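Local coordinates for protein urea carboxylase (Thermus thermophilus, PDB 3OEP) that is of unknown function but, as a KipI-KipA homologue with cyclophilin-like domains, is probably not an allophanate hydrolase, at residues Ile80-Tyr84 with Glu199-Thr204; Arg219-Val225 with Gly364-Glu370; Pro412-Ala418 with Ala483-Ile489. All coordinates share one frame. Residues are numbered along the deposited sequence.

Contact 1: residues Ile80-Tyr84 with Glu199-Thr204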
loop_
_atom_site.group_PDB
_atom_site.type_symbol
_atom_site.label_atom_id
_atom_site.label_comp_id
_atom_site.label_asym_id
_atom_site.label_seq_id
_atom_site.Cartn_x
_atom_site.Cartn_y
_atom_site.Cartn_z
ATOM N N ILE A 80 -13.506 19.963 12.948
ATOM C CA ILE A 80 -12.046 19.940 12.982
ATOM C C ILE A 80 -11.534 21.284 13.500
ATOM O O ILE A 80 -11.504 22.264 12.754
ATOM C CB ILE A 80 -11.439 19.680 11.579
ATOM C CG1 ILE A 80 -11.977 18.384 10.962
ATOM C CG2 ILE A 80 -9.899 19.651 11.637
ATOM C CD1 ILE A 80 -11.648 17.134 11.741
ATOM N N PRO A 81 -11.150 21.349 14.786
ATOM C CA PRO A 81 -10.507 22.569 15.287
ATOM C C PRO A 81 -9.158 22.741 14.611
ATOM O O PRO A 81 -8.433 21.757 14.442
ATOM C CB PRO A 81 -10.336 22.309 16.791
ATOM C CG PRO A 81 -11.119 21.094 17.087
ATOM C CD PRO A 81 -11.255 20.316 15.829
ATOM N N VAL A 82 -8.830 23.972 14.222
ATOM C CA VAL A 82 -7.622 24.255 13.441
ATOM C C VAL A 82 -6.908 25.500 13.947
ATOM O O VAL A 82 -7.547 26.528 14.195
ATOM C CB VAL A 82 -7.967 24.494 11.955
ATOM C CG1 VAL A 82 -6.693 24.734 11.121
ATOM C CG2 VAL A 82 -8.751 23.337 11.411
ATOM N N ARG A 83 -5.587 25.405 14.088
ATOM C CA ARG A 83 -4.745 26.565 14.353
ATOM C C ARG A 83 -4.199 27.021 13.000
ATOM O O ARG A 83 -3.504 26.258 12.324
ATOM C CB ARG A 83 -3.597 26.195 15.289
ATOM C CG ARG A 83 -2.816 27.395 15.802
ATOM C CD ARG A 83 -1.416 27.030 16.274
ATOM N NE ARG A 83 -1.401 25.901 17.203
ATOM C CZ ARG A 83 -0.766 24.743 17.016
ATOM N NH1 ARG A 83 -0.053 24.495 15.916
ATOM N NH2 ARG A 83 -0.848 23.805 17.954
ATOM N N TYR A 84 -4.521 28.250 12.594
ATOM C CA TYR A 84 -4.132 28.738 11.265
ATOM C C TYR A 84 -2.748 29.368 11.321
ATOM O O TYR A 84 -2.597 30.591 11.271
ATOM C CB TYR A 84 -5.184 29.699 10.699
ATOM C CG TYR A 84 -6.423 28.975 10.223
ATOM C CD1 TYR A 84 -6.435 28.307 9.000
ATOM C CD2 TYR A 84 -7.570 28.925 11.007
ATOM C CE1 TYR A 84 -7.565 27.620 8.564
ATOM C CE2 TYR A 84 -8.710 28.245 10.573
ATOM C CZ TYR A 84 -8.698 27.599 9.350
ATOM O OH TYR A 84 -9.806 26.924 8.914
ATOM N N GLU A 199 -11.579 27.743 13.722
ATOM C CA GLU A 199 -10.342 28.268 14.282
ATOM C C GLU A 199 -10.351 28.042 15.792
ATOM O O GLU A 199 -11.354 28.300 16.468
ATOM C CB GLU A 199 -10.156 29.757 13.971
ATOM C CG GLU A 199 -8.805 30.295 14.455
ATOM C CD GLU A 199 -8.518 31.714 13.991
ATOM O OE1 GLU A 199 -9.473 32.486 13.784
ATOM O OE2 GLU A 199 -7.325 32.057 13.846
ATOM N N ALA A 200 -9.229 27.558 16.310
ATOM C CA ALA A 200 -9.108 27.237 17.723
ATOM C C ALA A 200 -7.660 27.293 18.176
ATOM O O ALA A 200 -6.730 27.213 17.363
ATOM C CB ALA A 200 -9.678 25.837 17.992
ATOM N N GLU A 201 -7.489 27.404 19.487
ATOM C CA GLU A 201 -6.179 27.314 20.121
ATOM C C GLU A 201 -6.039 25.937 20.751
ATOM O O GLU A 201 -7.028 25.303 21.137
ATOM C CB GLU A 201 -6.035 28.396 21.191
ATOM C CG GLU A 201 -5.978 29.797 20.618
ATOM C CD GLU A 201 -5.749 30.869 21.667
ATOM O OE1 GLU A 201 -5.812 30.560 22.878
ATOM O OE2 GLU A 201 -5.508 32.031 21.274
ATOM N N GLY A 202 -4.805 25.466 20.841
ATOM C CA GLY A 202 -4.532 24.187 21.470
ATOM C C GLY A 202 -3.207 23.631 21.010
ATOM O O GLY A 202 -2.606 24.155 20.068
ATOM N N PRO A 203 -2.755 22.553 21.664
ATOM C CA PRO A 203 -1.508 21.902 21.307
ATOM C C PRO A 203 -1.619 21.087 20.026
ATOM O O PRO A 203 -2.695 20.583 19.687
ATOM C CB PRO A 203 -1.261 20.974 22.491
ATOM C CG PRO A 203 -2.623 20.593 22.955
ATOM C CD PRO A 203 -3.471 21.824 22.731
ATOM N N THR A 204 -0.499 20.948 19.327
ATOM C CA THR A 204 -0.442 20.088 18.159
ATOM C C THR A 204 -0.531 18.646 18.640
ATOM O O THR A 204 0.202 18.265 19.555
ATOM C CB THR A 204 0.868 20.303 17.399
ATOM O OG1 THR A 204 0.958 21.675 17.000
ATOM C CG2 THR A 204 0.953 19.404 16.190
HETATM O O HOH W 1 -2.612 27.455 19.711
HETATM O O HOH W 2 -5.348 30.335 14.340
#
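Only one backbone hydrogen bond joins the two segments. V82 and E199 form a parallel bridge, with their CA atoms 4.9 Å apart. A200 N donates to V82 O at 2.9 Å, and E199 CA adds a CA-H...O contact to the same V82 O at 3.3 Å. Here strands 77-83 and 194-199 meet and help close a seven-stranded cyclophilin-like barrel, consistent with a KipI-like half. After the bridge, the chain from A200 to T204 swings across the strand end.

Side-chain hydrogen bonds hold that loop. R83 NH2 donates to G202 O at 2.8 Å and to T204 OG1 at 3.0 Å, and R83 NH1 reaches T204 OG1 at 3.2 Å. Both acceptors lie at the edge of the guanidinium, near its plane. R83 NH1 also makes a salt bridge to D85.

Two waters add bridges. One accepts from R83 NE and G202 N, both at 3.2 Å. The other accepts from Y84 N at 2.8 Å and donates to E199 OE2 at 2.7 Å; that carboxylate is also paired with K104.

Apolar contact is slight. P81 CB meets A200 CB at 3.8 Å, and E199 CG touches the Y84 ring edge at CD2, 3.9 Å away. Y84 OH bonds to H107.

The path of the loop past G202 and T204 is therefore set chiefly by directional bonds to one guanidinium, with little apolar packing.

Contact 2: residues Arg219-Val225 with Gly364-Glu370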
loop_
_atom_site.group_PDB
_atom_site.type_symbol
_atom_site.label_atom_id
_atom_site.label_comp_id
_atom_site.label_asym_id
_atom_site.label_seq_id
_atom_site.Cartn_x
_atom_site.Cartn_y
_atom_site.Cartn_z
ATOM N N ARG A 219 3.573 -17.062 22.823
ATOM C CA ARG A 219 3.200 -18.287 23.521
ATOM C C ARG A 219 4.223 -19.405 23.331
ATOM O O ARG A 219 4.472 -20.190 24.246
ATOM C CB ARG A 219 1.828 -18.761 23.042
ATOM C CG ARG A 219 0.693 -17.825 23.405
ATOM C CD ARG A 219 -0.656 -18.353 22.933
ATOM N NE ARG A 219 -0.900 -18.063 21.519
ATOM C CZ ARG A 219 -0.622 -18.876 20.499
ATOM N NH1 ARG A 219 -0.900 -18.481 19.262
ATOM N NH2 ARG A 219 -0.070 -20.074 20.691
ATOM N N LEU A 220 4.802 -19.469 22.137
ATOM C CA LEU A 220 5.753 -20.513 21.764
ATOM C C LEU A 220 6.983 -19.890 21.095
ATOM O O LEU A 220 7.133 -19.952 19.867
ATOM C CB LEU A 220 5.085 -21.498 20.806
ATOM C CG LEU A 220 3.878 -22.270 21.335
ATOM C CD1 LEU A 220 3.108 -22.919 20.181
ATOM C CD2 LEU A 220 4.320 -23.305 22.357
ATOM N N PRO A 221 7.876 -19.286 21.896
ATOM C CA PRO A 221 9.044 -18.626 21.314
ATOM C C PRO A 221 9.828 -19.557 20.389
ATOM O O PRO A 221 10.104 -20.711 20.737
ATOM C CB PRO A 221 9.872 -18.226 22.540
ATOM C CG PRO A 221 8.901 -18.123 23.625
ATOM C CD PRO A 221 7.850 -19.151 23.362
ATOM N N ALA A 222 10.162 -19.051 19.210
ATOM C CA ALA A 222 10.703 -19.873 18.136
ATOM C C ALA A 222 12.077 -19.423 17.683
ATOM O O ALA A 222 12.956 -20.253 17.450
ATOM C CB ALA A 222 9.749 -19.862 16.957
ATOM N N LEU A 223 12.254 -18.114 17.506
ATOM C CA LEU A 223 13.503 -17.589 16.970
ATOM C C LEU A 223 13.775 -16.160 17.430
ATOM O O LEU A 223 12.850 -15.402 17.766
ATOM C CB LEU A 223 13.519 -17.684 15.439
ATOM C CG LEU A 223 12.512 -16.816 14.683
ATOM C CD1 LEU A 223 13.116 -15.454 14.357
ATOM C CD2 LEU A 223 12.050 -17.519 13.401
ATOM N N LEU A 224 15.062 -15.835 17.455
ATOM C CA LEU A 224 15.577 -14.528 17.824
ATOM C C LEU A 224 16.183 -13.870 16.603
ATOM O O LEU A 224 16.981 -14.489 15.884
ATOM C CB LEU A 224 16.673 -14.668 18.889
ATOM C CG LEU A 224 17.450 -13.401 19.253
ATOM C CD1 LEU A 224 16.572 -12.374 19.984
ATOM C CD2 LEU A 224 18.661 -13.765 20.102
ATOM N N VAL A 225 15.813 -12.614 16.380
ATOM C CA VAL A 225 16.467 -11.789 15.381
ATOM C C VAL A 225 17.726 -11.214 16.023
ATOM O O VAL A 225 17.651 -10.323 16.875
ATOM C CB VAL A 225 15.563 -10.636 14.905
ATOM C CG1 VAL A 225 16.281 -9.816 13.817
ATOM C CG2 VAL A 225 14.225 -11.178 14.415
ATOM N N GLY A 364 16.910 -8.199 18.429
ATOM C CA GLY A 364 16.332 -8.540 19.729
ATOM C C GLY A 364 14.888 -9.008 19.678
ATOM O O GLY A 364 14.364 -9.495 20.680
ATOM N N ASP A 365 14.231 -8.859 18.527
ATOM C CA ASP A 365 12.865 -9.356 18.373
ATOM C C ASP A 365 12.845 -10.866 18.571
ATOM O O ASP A 365 13.692 -11.585 18.031
ATOM C CB ASP A 365 12.289 -9.037 16.986
ATOM C CG ASP A 365 11.768 -7.614 16.867
ATOM O OD1 ASP A 365 11.521 -6.949 17.897
ATOM O OD2 ASP A 365 11.588 -7.156 15.720
ATOM N N VAL A 366 11.867 -11.335 19.333
ATOM C CA VAL A 366 11.605 -12.765 19.461
ATOM C C VAL A 366 10.274 -13.076 18.783
ATOM O O VAL A 366 9.245 -12.470 19.112
ATOM C CB VAL A 366 11.573 -13.204 20.925
ATOM C CG1 VAL A 366 11.148 -14.662 21.043
ATOM C CG2 VAL A 366 12.942 -12.991 21.552
ATOM N N LEU A 367 10.310 -13.992 17.823
ATOM C CA LEU A 367 9.104 -14.435 17.117
ATOM C C LEU A 367 8.707 -15.807 17.618
ATOM O O LEU A 367 9.575 -16.636 17.910
ATOM C CB LEU A 367 9.349 -14.510 15.617
ATOM C CG LEU A 367 9.895 -13.247 14.950
ATOM C CD1 LEU A 367 9.862 -13.409 13.430
ATOM C CD2 LEU A 367 9.126 -12.015 15.380
ATOM N N GLY A 368 7.400 -16.046 17.695
ATOM C CA GLY A 368 6.865 -17.315 18.187
ATOM C C GLY A 368 6.002 -18.047 17.177
ATOM O O GLY A 368 5.574 -17.466 16.177
ATOM N N LEU A 369 5.749 -19.330 17.442
ATOM C CA LEU A 369 4.872 -20.145 16.602
ATOM C C LEU A 369 3.398 -19.866 16.927
ATOM O O LEU A 369 3.024 -19.692 18.094
ATOM C CB LEU A 369 5.165 -21.644 16.801
ATOM C CG LEU A 369 6.590 -22.124 16.506
ATOM C CD1 LEU A 369 6.723 -23.613 16.786
ATOM C CD2 LEU A 369 6.992 -21.809 15.067
ATOM N N GLU A 370 2.564 -19.804 15.894
ATOM C CA GLU A 370 1.119 -19.649 16.095
ATOM C C GLU A 370 0.551 -20.894 16.788
ATOM O O GLU A 370 -0.292 -20.782 17.673
ATOM C CB GLU A 370 0.406 -19.386 14.762
ATOM C CG GLU A 370 -1.128 -19.478 14.795
ATOM C CD GLU A 370 -1.774 -18.557 15.818
ATOM O OE1 GLU A 370 -2.890 -18.877 16.286
ATOM O OE2 GLU A 370 -1.177 -17.515 16.158
HETATM O O HOH W 3 -2.685 -16.177 18.094
HETATM O O HOH W 4 4.112 -17.937 19.885
#
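Leucine, valine, alanine and proline side chains make the apolar centre of this antiparallel strand pair. The contact joins strand 366-368, outermost within this chain, to strand 221-225 of a six-stranded antiparallel sheet, and a classic beta bulge interrupts the pairing. L223 CD1 packs on L367 CG at 3.9 Å, on the face where L223 also meets L283. L224 CD1 meets V366 CG2 at 4.0 Å on the other face. P221 CB lies 4.1 Å from V366 CG1. A222 CB rests 3.9 Å from L369 CD2, and both side chains also touch L289. L220 CB and L369 CB are 4.0 Å apart.

The backbone ladder lies between these two faces. L223 and L367 are a hydrogen-bonded pair: L223 N donates to L367 O at 3.1 Å, and L367 N to L223 O at 2.9 Å. A222 N also donates to L367 O, at 2.8 Å. A222 and L223 thus both face L367, which shifts the register by one before P221 pairs with G368. L369 N bonds to L220 O at 2.9 Å. At the other end, V225 N bonds to D365 O at 2.9 Å and G364 N to V225 O at 2.7 Å. The D365 carboxylate binds W362 and R359.

The polar edge lies around R219 and E370. R219 NH1 and NH2 both donate to E370 O, at 2.9 and 3.1 Å. The salt bridge from R219 NH1 to E370 OE2 measures 3.3 Å, and a water links these two atoms, 3.1 Å from NH1 and 2.8 Å from OE2.

Contact 3: residues Pro412-Ala418 with Ala483-Ile489; sequences PFRVARA and ARPGVEI
P412 opens the first segment in a loop. Its CB lies 3.4 Å from E488 OE1, and its CA makes a CA-H...O contact to I489 O at 3.5 Å. F413 is extended (phi/psi -106/167) and forms an antiparallel hydrogen-bonded pair with I489 (-120/130, chi1 and chi2 m), CA-CA 4.9 Å. F413 N donates to I489 O at 2.9 Å, and I489 N to F413 O at 2.8 Å. The F413 ring, with chi1 m, leads away from I489 and meets P428 and V430.

R414 (-135/138) faces E488 (-84/137) in a non-hydrogen-bonded pair, CA-CA 4.6 Å. R414 is t at chi1 and chi2, and E488 is m at both. A water accepts from R414 NH2 and donates to E488 OE2, each at 2.8 Å. R414 NH1 binds a glycerol, probably from the crystallisation liquor.

This antiparallel pairing of strands 413-418 and 488-492 belongs to a seven-stranded, cyclophilin-like barrel. V415 (-72/126, chi1 t) points toward the second segment. V415 N donates to V487 O at 2.9 Å, and G486 N to V415 O at 2.8 Å. V415 CG2 packs on I489 CG1 at 4.0 Å and V487 CB at 4.1 Å. R484 to V487 form a type II beta turn, with P485 at -51/134 and G486 at 99/-16, closed by V487 N to R484 O at 3.2 Å.

At A416 (-91/-45) the chain turns a corner. R417 is extended, its side-chain atoms beyond CB not modelled. The CA-to-CB bond of A418 (-146/129) points toward the second segment, CB 3.8 Å from A483 CB and 3.6 Å from A483 O.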
loop_
_atom_site.group_PDB
_atom_site.type_symbol
_atom_site.label_atom_id
_atom_site.label_comp_id
_atom_site.label_asym_id
_atom_site.label_seq_id
_atom_site.Cartn_x
_atom_site.Cartn_y
_atom_site.Cartn_z
ATOM N N PRO A 412 13.322 -1.596 -24.997
ATOM C CA PRO A 412 13.546 -2.011 -23.617
ATOM C C PRO A 412 13.542 -0.860 -22.609
ATOM O O PRO A 412 13.995 0.255 -22.909
ATOM C CB PRO A 412 14.928 -2.672 -23.665
ATOM C CG PRO A 412 15.596 -2.079 -24.843
ATOM C CD PRO A 412 14.515 -1.796 -25.837
ATOM N N PHE A 413 13.018 -1.155 -21.426
ATOM C CA PHE A 413 13.151 -0.297 -20.268
ATOM C C PHE A 413 14.147 -0.949 -19.316
ATOM O O PHE A 413 14.523 -2.113 -19.488
ATOM C CB PHE A 413 11.797 -0.100 -19.586
ATOM C CG PHE A 413 10.866 0.794 -20.352
ATOM C CD1 PHE A 413 10.203 0.327 -21.481
ATOM C CD2 PHE A 413 10.671 2.106 -19.960
ATOM C CE1 PHE A 413 9.349 1.162 -22.197
ATOM C CE2 PHE A 413 9.822 2.944 -20.672
ATOM C CZ PHE A 413 9.162 2.469 -21.794
ATOM N N ARG A 414 14.583 -0.183 -18.328
ATOM C CA ARG A 414 15.548 -0.641 -17.344
ATOM C C ARG A 414 15.062 -0.201 -15.968
ATOM O O ARG A 414 14.588 0.922 -15.811
ATOM C CB ARG A 414 16.916 -0.022 -17.653
ATOM C CG ARG A 414 18.079 -0.618 -16.892
ATOM C CD ARG A 414 19.409 -0.095 -17.439
ATOM N NE ARG A 414 19.622 1.323 -17.128
ATOM C CZ ARG A 414 19.505 2.340 -17.983
ATOM N NH1 ARG A 414 19.730 3.574 -17.554
ATOM N NH2 ARG A 414 19.174 2.149 -19.257
ATOM N N VAL A 415 15.172 -1.079 -14.973
ATOM C CA VAL A 415 14.731 -0.743 -13.620
ATOM C C VAL A 415 15.709 0.261 -13.002
ATOM O O VAL A 415 16.910 0.024 -12.979
ATOM C CB VAL A 415 14.662 -1.989 -12.718
ATOM C CG1 VAL A 415 14.347 -1.597 -11.267
ATOM C CG2 VAL A 415 13.621 -2.979 -13.243
ATOM N N ALA A 416 15.189 1.389 -12.528
ATOM C CA ALA A 416 15.999 2.392 -11.832
ATOM C C ALA A 416 16.009 2.127 -10.331
ATOM O O ALA A 416 17.056 2.198 -9.681
ATOM C CB ALA A 416 15.468 3.786 -12.113
ATOM N N ARG A 417 14.826 1.835 -9.795
ATOM C CA ARG A 417 14.627 1.569 -8.377
ATOM C C ARG A 417 13.436 0.634 -8.230
ATOM O O ARG A 417 12.501 0.682 -9.034
ATOM C CB ARG A 417 14.365 2.875 -7.623
ATOM N N ALA A 418 13.477 -0.227 -7.216
ATOM C CA ALA A 418 12.412 -1.200 -6.990
ATOM C C ALA A 418 12.220 -1.435 -5.505
ATOM O O ALA A 418 13.179 -1.731 -4.790
ATOM C CB ALA A 418 12.733 -2.514 -7.674
ATOM N N ALA A 483 12.403 -7.566 -8.780
ATOM C CA ALA A 483 13.080 -6.530 -9.556
ATOM C C ALA A 483 14.216 -5.904 -8.750
ATOM O O ALA A 483 14.128 -5.778 -7.523
ATOM C CB ALA A 483 12.087 -5.453 -9.981
ATOM N N ARG A 484 15.284 -5.543 -9.451
ATOM C CA ARG A 484 16.379 -4.773 -8.880
ATOM C C ARG A 484 16.927 -3.831 -9.949
ATOM O O ARG A 484 16.707 -4.058 -11.140
ATOM C CB ARG A 484 17.469 -5.704 -8.353
ATOM C CG ARG A 484 17.960 -6.742 -9.335
ATOM C CD ARG A 484 18.858 -7.771 -8.636
ATOM N NE ARG A 484 20.091 -7.173 -8.118
ATOM C CZ ARG A 484 20.914 -7.751 -7.243
ATOM N NH1 ARG A 484 20.649 -8.960 -6.744
ATOM N NH2 ARG A 484 22.016 -7.110 -6.853
ATOM N N PRO A 485 17.629 -2.759 -9.532
ATOM C CA PRO A 485 18.186 -1.817 -10.501
ATOM C C PRO A 485 19.003 -2.499 -11.593
ATOM O O PRO A 485 19.814 -3.378 -11.293
ATOM C CB PRO A 485 19.085 -0.923 -9.638
ATOM C CG PRO A 485 18.445 -0.940 -8.312
ATOM C CD PRO A 485 17.918 -2.345 -8.147
ATOM N N GLY A 486 18.767 -2.113 -12.846
ATOM C CA GLY A 486 19.535 -2.636 -13.974
ATOM C C GLY A 486 18.872 -3.759 -14.746
ATOM O O GLY A 486 19.286 -4.062 -15.870
ATOM N N VAL A 487 17.850 -4.377 -14.161
ATOM C CA VAL A 487 17.102 -5.426 -14.862
ATOM C C VAL A 487 16.406 -4.834 -16.083
ATOM O O VAL A 487 15.763 -3.779 -16.004
ATOM C CB VAL A 487 16.085 -6.137 -13.943
ATOM C CG1 VAL A 487 15.205 -7.112 -14.759
ATOM C CG2 VAL A 487 16.823 -6.882 -12.818
ATOM N N GLU A 488 16.552 -5.516 -17.216
ATOM C CA GLU A 488 15.933 -5.081 -18.456
ATOM C C GLU A 488 14.493 -5.574 -18.506
ATOM O O GLU A 488 14.209 -6.726 -18.151
ATOM C CB GLU A 488 16.729 -5.587 -19.659
ATOM C CG GLU A 488 18.115 -4.957 -19.781
ATOM C CD GLU A 488 18.096 -3.573 -20.424
ATOM O OE1 GLU A 488 17.488 -3.425 -21.506
ATOM O OE2 GLU A 488 18.713 -2.638 -19.864
ATOM N N ILE A 489 13.600 -4.684 -18.938
ATOM C CA ILE A 489 12.166 -4.956 -19.012
ATOM C C ILE A 489 11.690 -4.823 -20.458
ATOM O O ILE A 489 11.970 -3.822 -21.113
ATOM C CB ILE A 489 11.361 -3.967 -18.139
ATOM C CG1 ILE A 489 11.882 -3.954 -16.695
ATOM C CG2 ILE A 489 9.873 -4.318 -18.162
ATOM C CD1 ILE A 489 11.809 -5.301 -16.001
HETATM O O HOH W 5 18.700 -0.066 -20.918
#

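The three contacts follow one another along the chain. Contacts 1 and 3 each involve the last strand of a seven-stranded barrel, and the two barrels share the strand order 1-6-4-5-3-2-7. Contact 1 pairs the first strand with the last, whereas contact 3 pairs the second with the last. Their centres are 46 Å apart, on opposite sides of the chain's centre. Contact 2 belongs to a separate six-stranded sheet, centred 44 Å from contact 1 and 36 Å from contact 3. No pair touches; the nearest atoms, between contacts 2 and 3, are about 21 Å apart. The side chains of L369 and R414 lie about 4 and 3 Å from glycerols, probably from the crystallisation liquor, which define no active site.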